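Local coordinates for enoyl-CoA hydratase (Mycolicibacterium smegmatis, PDB 7MCM) that catalyses the reversible hydration of enoyl-CoA thioesters to 3-hydroxyacyl-CoA and belongs to the crotonase-like enoyl-CoA hydratase/isomerase family, at the interface of chains A and B. Sequence-based numbering; all coordinates share one arbitrary frame. Chains: chain A/B, Enoyl-CoA hydratase.

Contact 1: the interface of chains A and B. Residues chain A 225, 229, 233, 236; chain B 225, 229, 233.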
# COMPACT_ATOMS: atom_id res chain seq x y z
N GLU A 225 12.60 -5.49 0.28
CA GLU A 225 11.87 -4.23 0.37
C GLU A 225 11.10 -3.95 -0.91
O GLU A 225 9.95 -3.49 -0.87
CB GLU A 225 12.84 -3.09 0.66
CG GLU A 225 12.24 -1.68 0.54
CD GLU A 225 11.56 -1.20 1.81
OE1 GLU A 225 11.51 -1.97 2.79
OE2 GLU A 225 11.07 -0.05 1.83
N ALA A 229 7.28 -2.26 -1.14
CA ALA A 229 7.37 -0.83 -0.94
C ALA A 229 7.26 -0.07 -2.26
O ALA A 229 7.44 -0.62 -3.35
CB ALA A 229 8.69 -0.48 -0.25
N SER A 233 10.21 4.58 -1.39
CA SER A 233 10.75 3.89 -0.23
C SER A 233 12.02 3.14 -0.59
O SER A 233 12.99 3.13 0.19
CB SER A 233 9.72 2.94 0.36
OG SER A 233 8.67 3.67 0.97
N ALA A 236 14.90 5.69 -1.04
CA ALA A 236 15.40 6.17 0.25
C ALA A 236 16.25 5.11 0.94
O ALA A 236 17.32 5.43 1.48
CB ALA A 236 14.24 6.60 1.14
N GLU B 225 8.94 9.05 5.56
CA GLU B 225 8.71 7.64 5.24
C GLU B 225 7.53 7.06 6.01
O GLU B 225 6.77 6.24 5.48
CB GLU B 225 9.99 6.85 5.51
CG GLU B 225 9.84 5.35 5.36
CD GLU B 225 10.02 4.91 3.93
OE1 GLU B 225 10.26 5.78 3.07
OE2 GLU B 225 9.89 3.69 3.66
N ALA B 229 4.70 4.38 4.43
CA ALA B 229 5.32 3.06 4.39
C ALA B 229 4.84 2.18 5.54
O ALA B 229 4.30 2.65 6.55
CB ALA B 229 6.84 3.20 4.44
N SER B 233 9.13 -1.15 6.58
CA SER B 233 9.92 -0.22 5.78
C SER B 233 10.59 0.82 6.65
O SER B 233 11.75 1.19 6.41
CB SER B 233 9.04 0.44 4.73
OG SER B 233 8.68 -0.50 3.75
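The methylene of A:Ser233 faces the carboxylate of B:Glu225 with CB 4.1 Å from CD, a loose contact that brings the serine alongside the acid group. The methyl groups of A:Ala229 and B:Ala229 lie marginally against the hydroxyl oxygens of the opposite chain: A:Ala229 CB is 4.0 Å from B:Ser233 OG, and the twin methyl stands by A:Ser233 OG in the same way. Both alanines sit in the short loop between helix 231-241 and the helix before it, so each methyl reaches the partner from the turn of a helical hairpin. The polar groups form two crossed serine-glutamate pairs, which sit close about the two-fold. A:Ser233 OG donates to B:Glu225 OE2 at 2.9 Å, while B:Ser233 OG donates to A:Glu225 OE2 at 3.1 Å. Each hydroxyl comes to its acceptor oxygen on the syn side but tilted, 32° out of the carboxylate plane, so it approaches partly over the group's face. The second carboxylate oxygen, A:Glu225 OE1, is 3.3 Å from B:Ser233 OG and adds at most a weak bond. The serine hydroxyls lie beside their own backbone N and anti to the carbonyl carbon (chi1 -70°), which turns them toward the other chain's glutamate. A:Glu225 starts out with CG anti to its backbone N and then bends at chi2 (86°), swinging the carboxylate across to B:Ser233; B:Glu225 has the same shape. The crossing also brings the two acids near each other. Their mutual repulsion, if both are charged, may be eased by the serine donors, or the proximity may favour protonation of one. The facing carboxylate oxygens, A:Glu225 OE2 and B:Glu225 OE2, are 4.3 Å apart.

Contact 2: the interface of chains A and B. Residues chain A 236-237, 240-241; chain B 236-237, 240-241.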
# COMPACT_ATOMS: atom_id res chain seq x y z
N ALA A 236 14.90 5.69 -1.04
CA ALA A 236 15.40 6.17 0.25
C ALA A 236 16.25 5.11 0.94
O ALA A 236 17.32 5.43 1.48
CB ALA A 236 14.24 6.60 1.14
N LEU A 237 15.82 3.85 0.91
CA LEU A 237 16.60 2.79 1.55
C LEU A 237 17.93 2.58 0.84
O LEU A 237 18.98 2.47 1.49
CB LEU A 237 15.79 1.49 1.61
CG LEU A 237 16.46 0.27 2.27
CD1 LEU A 237 16.88 0.57 3.70
CD2 LEU A 237 15.53 -0.97 2.24
N ALA A 240 20.33 5.26 1.69
CA ALA A 240 20.84 5.14 3.05
C ALA A 240 21.82 3.99 3.20
O ALA A 240 22.76 4.08 4.00
CB ALA A 240 19.68 4.96 4.03
N LEU A 241 21.64 2.90 2.44
CA LEU A 241 22.49 1.73 2.63
C LEU A 241 23.84 1.91 1.96
O LEU A 241 24.81 1.26 2.37
CB LEU A 241 21.79 0.49 2.07
CG LEU A 241 20.68 -0.14 2.90
CD1 LEU A 241 19.97 -1.18 2.08
CD2 LEU A 241 21.27 -0.77 4.16
N ALA B 236 13.52 -0.78 8.50
CA ALA B 236 14.67 -0.98 7.62
C ALA B 236 15.41 0.33 7.35
O ALA B 236 16.64 0.37 7.34
CB ALA B 236 14.21 -1.61 6.30
N LEU B 237 14.67 1.42 7.11
CA LEU B 237 15.30 2.71 6.84
C LEU B 237 15.99 3.24 8.09
O LEU B 237 17.14 3.68 8.03
CB LEU B 237 14.27 3.71 6.32
CG LEU B 237 14.77 5.11 5.91
CD1 LEU B 237 15.82 5.03 4.79
CD2 LEU B 237 13.62 6.02 5.50
N ALA B 240 19.18 1.53 8.53
CA ALA B 240 20.16 1.94 7.53
C ALA B 240 20.67 3.36 7.77
O ALA B 240 21.81 3.67 7.43
CB ALA B 240 19.55 1.83 6.13
N LEU B 241 19.84 4.24 8.33
CA LEU B 241 20.21 5.65 8.47
C LEU B 241 21.06 5.95 9.69
O LEU B 241 21.74 6.98 9.69
CB LEU B 241 18.98 6.53 8.56
CG LEU B 241 18.22 6.86 7.29
CD1 LEU B 241 16.97 7.59 7.68
CD2 LEU B 241 19.09 7.69 6.37
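Helices 231-241 of the two chains run side by side in nearly parallel directions about the two-fold, with A:Ala240 CA only 5.5 Å from B:Ala240 CA. In this crotonase-family protein they are the last modelled helices, and they meet along a strip of alanine and leucine. The methyls of A:Ala240 and B:Ala240 face each other, CB to CB at 3.8 Å, and their small size lets the backbones come close. Each methyl is also clasped by leucines of the other chain. From one direction come A:Leu241 and B:Leu241: B:Leu241 CD2 touches A:Ala240 CB at 3.6 Å, and A:Leu241 CD2 does the same to B:Ala240. In A:Leu241, as in B:Leu241, CG stands beside its own backbone N and anti to the carbonyl carbon, chi1 -77° in A:Leu241, and it is the CD2 branch that bears on the alanine. From the preceding turn come A:Leu237 and B:Leu237, which use their CD1 branches: A:Leu237 CD1 lies 3.8 Å from B:Ala240 CB. Here CG of A:Leu237 is anti to the backbone N (chi1 -180°), and the side chain extends across the partner helix. The same CD1 methyl rests on main chain as well, 3.6 Å from the carbonyl oxygen B:Ala236 O, and the twin methyl of B:Leu237 lies against the carbonyl of A:Ala236. That twin methyl, B:Leu237 CD1, also lies 4.0 Å from A:Leu237 CA. No hydrogen bond crosses this patch; cohesion comes from methyl-methyl and methyl-backbone packing. Near the axis the carbonyl oxygens A:Ala240 O and B:Ala240 O come to 3.6 Å of each other, a meeting of two acceptors that contributes no bond.

Contact 1 and contact 2 are successive stretches of one two-fold interface, their C-alpha centres about 9 Å apart. Helix 231-241 of each chain runs through both, and A:Ala236 belongs to both. Contact 1 also recruits the preceding helix and the connecting loop, so it links the end of the preceding helix of one chain to the helix 231-241 of the other, whereas contact 2 joins only the paired last modelled helices. A polar end with directional bonds thus continues into an apolar stripe, which could set the register of the paired helices. The deposited assembly holds six copies, and this pairing may help hold a hexamer together, although the coordinates alone do not establish that in solution.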